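Local coordinates for listeriolysin O (Listeria monocytogenes, PDB 4CDB), which lyses cells by binding cholesterol-containing host membranes, changing conformation, inserting and assembling into an oligomeric pore, at residues A[166-171]-A[211-216]; A[191-196]-A[306-311]; A[262-267]-A[329-334]. One frame throughout, in Å; residues are numbered along the deposited sequence.

Contact 1: residues A[166-171]-A[211-216]; sequences IDYDDE and ISFKQI. With NA (sodium ion), chain F; NA (sodium ion), chain K.
S212 N donates to D169 O at 2.7 Å, nearly straight, and D169 N bonds back to S212 O. D167 and K214 form the next antiparallel pair, with K214 N to D167 O at 2.8 Å. On the face carrying these four side chains, the aliphatic part of K214 packs against D167, CB to CB 3.6 Å, and a bend at the last torsion (chi4 66°) turns NZ toward S212. There NZ hydrogen-bonds to Q78 and Q263 and donates to two waters, four acceptors sharing its three N-H. One water donates to D167 O and the other to D167 OD2, bridging an acid and a lysine whose charged atoms do not meet. D169 OD1 binds a sodium ion at 2.5 Å.

On the opposite face Y168 and F213 carry CG anti to the backbone N, and their rings meet edge to edge, CD1 to CD1 3.7 Å. Y168 CE1 presses on I211 CG2 at 3.5 Å, while its OH reaches D170 OD2 from above the carboxylate plane.

In the cytolysin's large antiparallel sheet, strand 262-270 flanks 207-222 on its other side. Helix 277-286 covers Y168 and I211, helix 176-183 D169 and S212; both overlap segments that become membrane-spanning strands.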
loop_
_atom_site.group_PDB
_atom_site.type_symbol
_atom_site.label_atom_id
_atom_site.label_comp_id
_atom_site.label_asym_id
_atom_site.label_seq_id
_atom_site.Cartn_x
_atom_site.Cartn_y
_atom_site.Cartn_z
ATOM N N ILE A 166 -8.301 -11.414 -9.860
ATOM C CA ILE A 166 -7.931 -10.255 -9.048
ATOM C C ILE A 166 -6.527 -10.367 -8.454
ATOM O O ILE A 166 -6.220 -11.314 -7.729
ATOM C CB ILE A 166 -8.946 -9.991 -7.907
ATOM C CG1 ILE A 166 -10.226 -9.363 -8.456
ATOM C CG2 ILE A 166 -8.349 -9.066 -6.863
ATOM C CD1 ILE A 166 -11.257 -10.362 -8.906
ATOM N N ASP A 167 -5.681 -9.393 -8.776
ATOM C CA ASP A 167 -4.372 -9.264 -8.149
ATOM C C ASP A 167 -4.368 -7.977 -7.321
ATOM O O ASP A 167 -4.429 -6.878 -7.872
ATOM C CB ASP A 167 -3.271 -9.225 -9.212
ATOM C CG ASP A 167 -1.904 -9.567 -8.653
ATOM O OD1 ASP A 167 -1.701 -9.407 -7.432
ATOM O OD2 ASP A 167 -1.032 -9.994 -9.439
ATOM N N TYR A 168 -4.301 -8.122 -5.999
ATOM C CA TYR A 168 -4.499 -6.999 -5.081
ATOM C C TYR A 168 -3.301 -6.774 -4.155
ATOM O O TYR A 168 -2.745 -7.726 -3.606
ATOM C CB TYR A 168 -5.766 -7.235 -4.254
ATOM C CG TYR A 168 -6.095 -6.140 -3.268
ATOM C CD1 TYR A 168 -6.819 -5.023 -3.659
ATOM C CD2 TYR A 168 -5.693 -6.228 -1.941
ATOM C CE1 TYR A 168 -7.127 -4.021 -2.762
ATOM C CE2 TYR A 168 -5.995 -5.229 -1.035
ATOM C CZ TYR A 168 -6.713 -4.128 -1.452
ATOM O OH TYR A 168 -7.018 -3.130 -0.556
ATOM N N ASP A 169 -2.919 -5.509 -3.983
ATOM C CA ASP A 169 -1.797 -5.137 -3.124
ATOM C C ASP A 169 -2.055 -3.798 -2.440
ATOM O O ASP A 169 -2.451 -2.832 -3.094
ATOM C CB ASP A 169 -0.504 -5.050 -3.941
ATOM C CG ASP A 169 0.355 -6.287 -3.809
ATOM O OD1 ASP A 169 0.400 -6.858 -2.700
ATOM O OD2 ASP A 169 0.985 -6.688 -4.811
ATOM N N ASP A 170 -1.830 -3.741 -1.130
ATOM C CA ASP A 170 -2.008 -2.502 -0.373
ATOM C C ASP A 170 -0.894 -2.282 0.653
ATOM O O ASP A 170 -0.310 -3.242 1.160
ATOM C CB ASP A 170 -3.380 -2.463 0.312
ATOM C CG ASP A 170 -3.643 -3.683 1.183
ATOM O OD1 ASP A 170 -2.721 -4.500 1.385
ATOM O OD2 ASP A 170 -4.783 -3.820 1.675
ATOM N N GLU A 171 -0.610 -1.015 0.950
ATOM C CA GLU A 171 0.437 -0.647 1.901
ATOM C C GLU A 171 0.219 0.754 2.452
ATOM O O GLU A 171 -0.095 1.679 1.700
ATOM C CB GLU A 171 1.814 -0.689 1.236
ATOM C CG GLU A 171 2.551 -2.006 1.364
ATOM C CD GLU A 171 2.963 -2.319 2.790
ATOM O OE1 GLU A 171 3.213 -1.371 3.566
ATOM O OE2 GLU A 171 3.049 -3.517 3.130
ATOM N N ILE A 211 -2.873 1.591 -2.918
ATOM C CA ILE A 211 -3.491 0.335 -3.319
ATOM C C ILE A 211 -3.288 0.060 -4.809
ATOM O O ILE A 211 -3.457 0.952 -5.642
ATOM C CB ILE A 211 -5.005 0.341 -3.011
ATOM C CG1 ILE A 211 -5.248 0.552 -1.517
ATOM C CG2 ILE A 211 -5.661 -0.945 -3.482
ATOM C CD1 ILE A 211 -6.710 0.615 -1.147
ATOM N N SER A 212 -2.912 -1.174 -5.135
ATOM C CA SER A 212 -2.828 -1.617 -6.521
ATOM C C SER A 212 -3.904 -2.673 -6.775
ATOM O O SER A 212 -3.880 -3.748 -6.174
ATOM C CB SER A 212 -1.440 -2.188 -6.816
ATOM O OG SER A 212 -1.299 -2.513 -8.187
ATOM N N PHE A 213 -4.848 -2.363 -7.657
ATOM C CA PHE A 213 -5.970 -3.260 -7.926
ATOM C C PHE A 213 -5.960 -3.728 -9.384
ATOM O O PHE A 213 -6.303 -2.971 -10.294
ATOM C CB PHE A 213 -7.293 -2.565 -7.584
ATOM C CG PHE A 213 -8.502 -3.453 -7.705
ATOM C CD1 PHE A 213 -8.716 -4.485 -6.802
ATOM C CD2 PHE A 213 -9.435 -3.242 -8.708
ATOM C CE1 PHE A 213 -9.834 -5.300 -6.908
ATOM C CE2 PHE A 213 -10.556 -4.052 -8.818
ATOM C CZ PHE A 213 -10.755 -5.082 -7.918
ATOM N N LYS A 214 -5.559 -4.977 -9.602
ATOM C CA LYS A 214 -5.496 -5.529 -10.952
ATOM C C LYS A 214 -6.679 -6.439 -11.256
ATOM O O LYS A 214 -6.997 -7.344 -10.482
ATOM C CB LYS A 214 -4.190 -6.301 -11.173
ATOM C CG LYS A 214 -2.928 -5.450 -11.209
ATOM C CD LYS A 214 -1.732 -6.275 -11.681
ATOM C CE LYS A 214 -0.453 -5.451 -11.718
ATOM N NZ LYS A 214 -0.019 -5.034 -10.355
ATOM N N GLN A 215 -7.322 -6.187 -12.390
ATOM C CA GLN A 215 -8.341 -7.083 -12.919
ATOM C C GLN A 215 -7.831 -7.714 -14.214
ATOM O O GLN A 215 -7.837 -7.084 -15.273
ATOM C CB GLN A 215 -9.656 -6.332 -13.146
ATOM C CG GLN A 215 -10.341 -5.901 -11.856
ATOM C CD GLN A 215 -11.402 -4.842 -12.076
ATOM O OE1 GLN A 215 -11.255 -3.969 -12.929
ATOM N NE2 GLN A 215 -12.483 -4.917 -11.305
ATOM N N ILE A 216 -7.370 -8.956 -14.114
ATOM C CA ILE A 216 -6.768 -9.643 -15.250
ATOM C C ILE A 216 -7.810 -10.455 -16.015
ATOM O O ILE A 216 -8.420 -11.373 -15.467
ATOM C CB ILE A 216 -5.626 -10.573 -14.796
ATOM C CG1 ILE A 216 -4.619 -9.796 -13.947
ATOM C CG2 ILE A 216 -4.952 -11.225 -15.999
ATOM C CD1 ILE A 216 -3.601 -10.671 -13.242
HETATM NA NA NA F . -0.355 -5.983 -0.451
HETATM NA NA NA K . 5.645 -1.932 4.383
HETATM O O HOH W 1 -1.908 -5.554 -7.912
HETATM O O HOH W 2 1.184 -7.667 -9.910
#

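Contact 2: residues A[191-196]-A[306-311]; sequences NNSLNV and KAVIYG. With NA (sodium ion), chain T.
K306 leaves its strand with CG anti to the backbone N (chi1 -170°) and stays extended to the end, a reach that carries NZ to the last turn of helix 187-194. There it donates to S193 O at 2.6 Å, approaching nearly along the C=O axis, with CE packed beside the same oxygen. V308 has CG1 anti to its own N (chi1 -179°), which leaves CG2 facing the helix. That methyl fits between two helix residues, touching S193 CB and L194 CD2, each at 3.7 Å. L194 CD2 also rests on the backbone of K306, 3.6 Å from its O.

The helix closes just beyond these groups. N195, with positive phi, is the first residue to leave helical geometry, and its N still bonds to N191 O. The side chain of N191 then turns back to accept from V196 N, OD1 to N 2.9 Å, in an almost straight bond on an in-plane lone pair. At the far end of the strand segment Y310 OH binds a sodium ion at 2.5 Å, the ion lying in the plane of the ring at its edge.

S193 O and N195 OD1 are two acceptors 3.2 Å apart, and the lysine probably eases their repulsion; K267 adds weak bonds to L194 O and N195 O. Positive charge thus gathers where the helix ends in carbonyls, which would suit the negative end of the helix dipole. The touching helix residues lie between two segments, 176-189 and 196-205, that become membrane-spanning strands; so small a hold, one short lysine bond and a few methyl contacts, is consistent with a helix end that is released.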
loop_
_atom_site.group_PDB
_atom_site.type_symbol
_atom_site.label_atom_id
_atom_site.label_comp_id
_atom_site.label_asym_id
_atom_site.label_seq_id
_atom_site.Cartn_x
_atom_site.Cartn_y
_atom_site.Cartn_z
ATOM N N ASN A 191 3.135 7.596 -9.273
ATOM C CA ASN A 191 3.209 8.627 -8.238
ATOM C C ASN A 191 3.255 10.047 -8.804
ATOM O O ASN A 191 3.084 11.019 -8.069
ATOM C CB ASN A 191 4.404 8.387 -7.310
ATOM C CG ASN A 191 4.308 9.181 -6.019
ATOM O OD1 ASN A 191 3.230 9.314 -5.438
ATOM N ND2 ASN A 191 5.435 9.721 -5.569
ATOM N N ASN A 192 3.485 10.166 -10.108
ATOM C CA ASN A 192 3.427 11.466 -10.770
ATOM C C ASN A 192 1.994 11.983 -10.862
ATOM O O ASN A 192 1.764 13.158 -11.141
ATOM C CB ASN A 192 4.068 11.407 -12.159
ATOM C CG ASN A 192 5.584 11.396 -12.105
ATOM O OD1 ASN A 192 6.186 11.886 -11.150
ATOM N ND2 ASN A 192 6.210 10.844 -13.138
ATOM N N SER A 193 1.036 11.093 -10.627
ATOM C CA SER A 193 -0.370 11.470 -10.587
ATOM C C SER A 193 -0.895 11.439 -9.157
ATOM O O SER A 193 -1.578 12.364 -8.719
ATOM C CB SER A 193 -1.203 10.536 -11.465
ATOM O OG SER A 193 -0.722 10.530 -12.796
ATOM N N LEU A 194 -0.570 10.372 -8.432
ATOM C CA LEU A 194 -1.037 10.206 -7.057
ATOM C C LEU A 194 -0.441 11.242 -6.108
ATOM O O LEU A 194 -1.151 11.804 -5.274
ATOM C CB LEU A 194 -0.716 8.802 -6.542
ATOM C CG LEU A 194 -1.482 7.643 -7.179
ATOM C CD1 LEU A 194 -1.148 6.334 -6.477
ATOM C CD2 LEU A 194 -2.979 7.909 -7.149
ATOM N N ASN A 195 0.863 11.476 -6.239
ATOM C CA ASN A 195 1.584 12.426 -5.394
ATOM C C ASN A 195 1.435 12.129 -3.903
ATOM O O ASN A 195 0.829 12.905 -3.166
ATOM C CB ASN A 195 1.153 13.867 -5.696
ATOM C CG ASN A 195 1.392 14.261 -7.142
ATOM O OD1 ASN A 195 0.465 14.648 -7.854
ATOM N ND2 ASN A 195 2.642 14.170 -7.583
ATOM N N VAL A 196 1.991 11.004 -3.466
ATOM C CA VAL A 196 1.960 10.634 -2.055
ATOM C C VAL A 196 2.754 11.635 -1.217
ATOM O O VAL A 196 3.923 11.904 -1.494
ATOM C CB VAL A 196 2.518 9.217 -1.828
ATOM C CG1 VAL A 196 2.530 8.882 -0.345
ATOM C CG2 VAL A 196 1.702 8.191 -2.613
ATOM N N LYS A 306 -7.783 9.167 -4.314
ATOM C CA LYS A 306 -7.391 9.534 -5.667
ATOM C C LYS A 306 -7.107 8.268 -6.472
ATOM O O LYS A 306 -6.384 7.378 -6.018
ATOM C CB LYS A 306 -6.170 10.452 -5.652
ATOM C CG LYS A 306 -5.847 11.072 -7.001
ATOM C CD LYS A 306 -4.761 12.126 -6.874
ATOM C CE LYS A 306 -4.635 12.944 -8.149
ATOM N NZ LYS A 306 -3.516 13.923 -8.070
ATOM N N ALA A 307 -7.686 8.184 -7.664
ATOM C CA ALA A 307 -7.609 6.960 -8.450
ATOM C C ALA A 307 -6.998 7.187 -9.825
ATOM O O ALA A 307 -7.386 8.108 -10.543
ATOM C CB ALA A 307 -8.989 6.334 -8.584
ATOM N N VAL A 308 -6.039 6.337 -10.180
ATOM C CA VAL A 308 -5.477 6.310 -11.524
ATOM C C VAL A 308 -5.848 4.981 -12.176
ATOM O O VAL A 308 -5.523 3.914 -11.651
ATOM C CB VAL A 308 -3.947 6.458 -11.496
ATOM C CG1 VAL A 308 -3.383 6.445 -12.908
ATOM C CG2 VAL A 308 -3.559 7.740 -10.780
ATOM N N ILE A 309 -6.529 5.045 -13.316
ATOM C CA ILE A 309 -7.073 3.848 -13.949
ATOM C C ILE A 309 -6.476 3.602 -15.335
ATOM O O ILE A 309 -6.522 4.478 -16.201
ATOM C CB ILE A 309 -8.610 3.947 -14.077
ATOM C CG1 ILE A 309 -9.230 4.393 -12.751
ATOM C CG2 ILE A 309 -9.203 2.622 -14.536
ATOM C CD1 ILE A 309 -10.730 4.600 -12.816
ATOM N N TYR A 310 -5.919 2.409 -15.539
ATOM C CA TYR A 310 -5.390 2.013 -16.843
ATOM C C TYR A 310 -6.183 0.839 -17.414
ATOM O O TYR A 310 -6.588 -0.060 -16.674
ATOM C CB TYR A 310 -3.915 1.614 -16.741
ATOM C CG TYR A 310 -3.020 2.650 -16.100
ATOM C CD1 TYR A 310 -2.911 3.928 -16.632
ATOM C CD2 TYR A 310 -2.265 2.341 -14.978
ATOM C CE1 TYR A 310 -2.085 4.875 -16.055
ATOM C CE2 TYR A 310 -1.436 3.279 -14.392
ATOM C CZ TYR A 310 -1.349 4.543 -14.935
ATOM O OH TYR A 310 -0.526 5.479 -14.354
ATOM N N GLY A 311 -6.394 0.842 -18.729
ATOM C CA GLY A 311 -7.078 -0.250 -19.401
ATOM C C GLY A 311 -8.539 -0.398 -19.019
ATOM O O GLY A 311 -9.118 -1.481 -19.149
HETATM NA NA NA T . -0.110 7.662 -15.545
HETATM O O HOH W 3 1.750 9.325 -13.912
#

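Contact 3: residues A[262-267]-A[329-334]; sequences RQVYLK and RDILKK. With NA (sodium ion), chain N.
R262 NH2 donates to I331 O in a weak bond of 3.4 Å, the one hydrogen bond between strand 262-270 of the cytolysin's large antiparallel sheet and the loop segment 329-334 that lies over it. R262 CG is anti to the backbone N (chi1 176°) and the chain is extended as far as NE, an arrangement that spans the gap from sheet to loop. I331 O meets the guanidinium at its edge. K334 O, by contrast, stands over one face, 2.8 Å from NH1 but badly angled for a bond; NH1 is instead hydrogen-bonded to Q215 OE1 on the adjoining strand.

The K334 side chain crosses that of R262 at about a right angle. A bend at chi3 turns CE, and one at chi4 (67°) sets NZ 3.1 Å from R262 NH2, two donors of like charge, a closeness that would tend to weaken the hold and might lower the lysine's affinity for its proton.

Along the same face of the strand the chemistry turns apolar. V264 CG1 meets I331 CG2 at 4.2 Å, the side chains again crossing at about a right angle, whereas L266 and L332 reach tip to tip, CD1 to CD2 4.1 Å. The loop leucine also touches F213 and I331 touches I309, so the loop rests on three adjacent strands.

Y265 points to the other side of the sheet. Its OH binds a sodium ion at 2.5 Å, completed by Q78, the carbonyl oxygen of F183 and a water whose oxygen sits 2.6 Å from the ion.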
loop_
_atom_site.group_PDB
_atom_site.type_symbol
_atom_site.label_atom_id
_atom_site.label_comp_id
_atom_site.label_asym_id
_atom_site.label_seq_id
_atom_site.Cartn_x
_atom_site.Cartn_y
_atom_site.Cartn_z
ATOM N N ARG A 262 -7.249 -4.617 -16.669
ATOM C CA ARG A 262 -7.512 -3.276 -16.168
ATOM C C ARG A 262 -6.855 -3.112 -14.806
ATOM O O ARG A 262 -6.930 -4.010 -13.966
ATOM C CB ARG A 262 -9.026 -3.071 -16.061
ATOM C CG ARG A 262 -9.475 -1.748 -15.468
ATOM C CD ARG A 262 -10.997 -1.678 -15.445
ATOM N NE ARG A 262 -11.494 -0.416 -14.907
ATOM C CZ ARG A 262 -11.844 -0.232 -13.640
ATOM N NH1 ARG A 262 -11.755 -1.233 -12.774
ATOM N NH2 ARG A 262 -12.287 0.952 -13.237
ATOM N N GLN A 263 -6.198 -1.978 -14.585
ATOM C CA GLN A 263 -5.533 -1.742 -13.308
ATOM C C GLN A 263 -5.928 -0.408 -12.689
ATOM O O GLN A 263 -5.948 0.621 -13.365
ATOM C CB GLN A 263 -4.011 -1.817 -13.459
ATOM C CG GLN A 263 -3.259 -1.703 -12.135
ATOM C CD GLN A 263 -1.768 -1.945 -12.275
ATOM O OE1 GLN A 263 -1.092 -2.295 -11.309
ATOM N NE2 GLN A 263 -1.246 -1.750 -13.482
ATOM N N VAL A 264 -6.242 -0.439 -11.398
ATOM C CA VAL A 264 -6.599 0.763 -10.660
ATOM C C VAL A 264 -5.605 0.992 -9.529
ATOM O O VAL A 264 -5.439 0.136 -8.660
ATOM C CB VAL A 264 -8.013 0.651 -10.060
ATOM C CG1 VAL A 264 -8.373 1.922 -9.314
ATOM C CG2 VAL A 264 -9.029 0.367 -11.151
ATOM N N TYR A 265 -4.929 2.137 -9.552
ATOM C CA TYR A 265 -4.066 2.534 -8.447
ATOM C C TYR A 265 -4.818 3.512 -7.552
ATOM O O TYR A 265 -5.476 4.429 -8.046
ATOM C CB TYR A 265 -2.774 3.174 -8.956
ATOM C CG TYR A 265 -1.766 2.191 -9.509
ATOM C CD1 TYR A 265 -0.901 1.504 -8.666
ATOM C CD2 TYR A 265 -1.668 1.962 -10.875
ATOM C CE1 TYR A 265 0.027 0.607 -9.169
ATOM C CE2 TYR A 265 -0.744 1.069 -11.387
ATOM C CZ TYR A 265 0.100 0.396 -10.531
ATOM O OH TYR A 265 1.018 -0.493 -11.045
ATOM N N LEU A 266 -4.721 3.315 -6.242
ATOM C CA LEU A 266 -5.459 4.141 -5.291
ATOM C C LEU A 266 -4.550 4.825 -4.282
ATOM O O LEU A 266 -3.564 4.246 -3.823
ATOM C CB LEU A 266 -6.499 3.301 -4.545
ATOM C CG LEU A 266 -7.665 2.761 -5.369
ATOM C CD1 LEU A 266 -8.571 1.905 -4.503
ATOM C CD2 LEU A 266 -8.442 3.904 -5.994
ATOM N N LYS A 267 -4.894 6.063 -3.942
ATOM C CA LYS A 267 -4.214 6.799 -2.886
ATOM C C LYS A 267 -5.240 7.248 -1.851
ATOM O O LYS A 267 -5.907 8.269 -2.027
ATOM C CB LYS A 267 -3.478 8.009 -3.464
ATOM C CG LYS A 267 -2.779 8.889 -2.436
ATOM C CD LYS A 267 -3.165 10.343 -2.647
ATOM C CE LYS A 267 -2.068 11.289 -2.197
ATOM N NZ LYS A 267 -2.401 12.699 -2.540
ATOM N N ARG A 329 -16.181 2.038 -4.237
ATOM C CA ARG A 329 -17.021 0.879 -4.552
ATOM C C ARG A 329 -17.851 1.067 -5.825
ATOM O O ARG A 329 -18.645 0.201 -6.191
ATOM C CB ARG A 329 -17.918 0.507 -3.367
ATOM C CG ARG A 329 -17.181 -0.137 -2.207
ATOM C CD ARG A 329 -17.342 -1.643 -2.238
ATOM N NE ARG A 329 -16.712 -2.250 -3.405
ATOM C CZ ARG A 329 -16.999 -3.465 -3.857
ATOM N NH1 ARG A 329 -17.916 -4.203 -3.244
ATOM N NH2 ARG A 329 -16.376 -3.941 -4.926
ATOM N N ASP A 330 -17.662 2.202 -6.489
ATOM C CA ASP A 330 -18.277 2.461 -7.781
ATOM C C ASP A 330 -17.207 2.272 -8.847
ATOM O O ASP A 330 -17.441 1.644 -9.880
ATOM C CB ASP A 330 -18.829 3.887 -7.840
ATOM C CG ASP A 330 -19.811 4.183 -6.720
ATOM O OD1 ASP A 330 -20.389 3.227 -6.160
ATOM O OD2 ASP A 330 -20.008 5.375 -6.401
ATOM N N ILE A 331 -16.030 2.827 -8.577
ATOM C CA ILE A 331 -14.868 2.656 -9.439
ATOM C C ILE A 331 -14.426 1.197 -9.421
ATOM O O ILE A 331 -14.188 0.592 -10.468
ATOM C CB ILE A 331 -13.688 3.552 -8.987
ATOM C CG1 ILE A 331 -13.938 5.017 -9.357
ATOM C CG2 ILE A 331 -12.381 3.076 -9.602
ATOM C CD1 ILE A 331 -14.806 5.780 -8.371
ATOM N N LEU A 332 -14.332 0.637 -8.219
ATOM C CA LEU A 332 -13.912 -0.747 -8.032
ATOM C C LEU A 332 -14.960 -1.731 -8.549
ATOM O O LEU A 332 -14.658 -2.899 -8.800
ATOM C CB LEU A 332 -13.615 -1.027 -6.553
ATOM C CG LEU A 332 -12.333 -0.461 -5.923
ATOM C CD1 LEU A 332 -11.113 -0.826 -6.754
ATOM C CD2 LEU A 332 -12.409 1.045 -5.709
ATOM N N LYS A 333 -16.190 -1.254 -8.706
ATOM C CA LYS A 333 -17.286 -2.078 -9.204
ATOM C C LYS A 333 -17.097 -2.442 -10.675
ATOM O O LYS A 333 -17.184 -3.610 -11.053
ATOM C CB LYS A 333 -18.617 -1.343 -9.025
ATOM C CG LYS A 333 -19.829 -2.097 -9.541
ATOM C CD LYS A 333 -20.992 -1.149 -9.797
ATOM C CE LYS A 333 -21.296 -0.295 -8.575
ATOM N NZ LYS A 333 -22.373 0.700 -8.843
ATOM N N LYS A 334 -16.831 -1.431 -11.498
ATOM C CA LYS A 334 -16.707 -1.601 -12.944
ATOM C C LYS A 334 -15.457 -2.388 -13.351
ATOM O O LYS A 334 -14.398 -2.251 -12.739
ATOM C CB LYS A 334 -16.715 -0.229 -13.632
ATOM C CG LYS A 334 -16.561 -0.263 -15.149
ATOM C CD LYS A 334 -16.581 1.141 -15.745
ATOM C CE LYS A 334 -15.412 1.985 -15.252
ATOM N NZ LYS A 334 -14.099 1.484 -15.748
HETATM NA NA NA N . 2.563 -1.622 -9.427
HETATM O O HOH W 4 1.474 -3.704 -8.376
#

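How the contacts relate
The three contacts work on one antiparallel sheet: strand 207-222 of contact 1 and strand 303-310 of contact 2 lie on either side of strand 262-270 of contact 3, joined to it by probable backbone hydrogen bonds. Contact 1 is strand pairing itself, partly buried and rich in backbone bonds. The other two attach non-strand elements. Contact 3, the more buried, sets a loop on the sheet through aliphatic side chains and a buried arginine that makes one weak bond to it, whereas contact 2 fastens the end of a helix through a lysine in a partly buried position. Contacts 1 and 3 also share polar chemistry, since Q263 lies close to both K214 and S212.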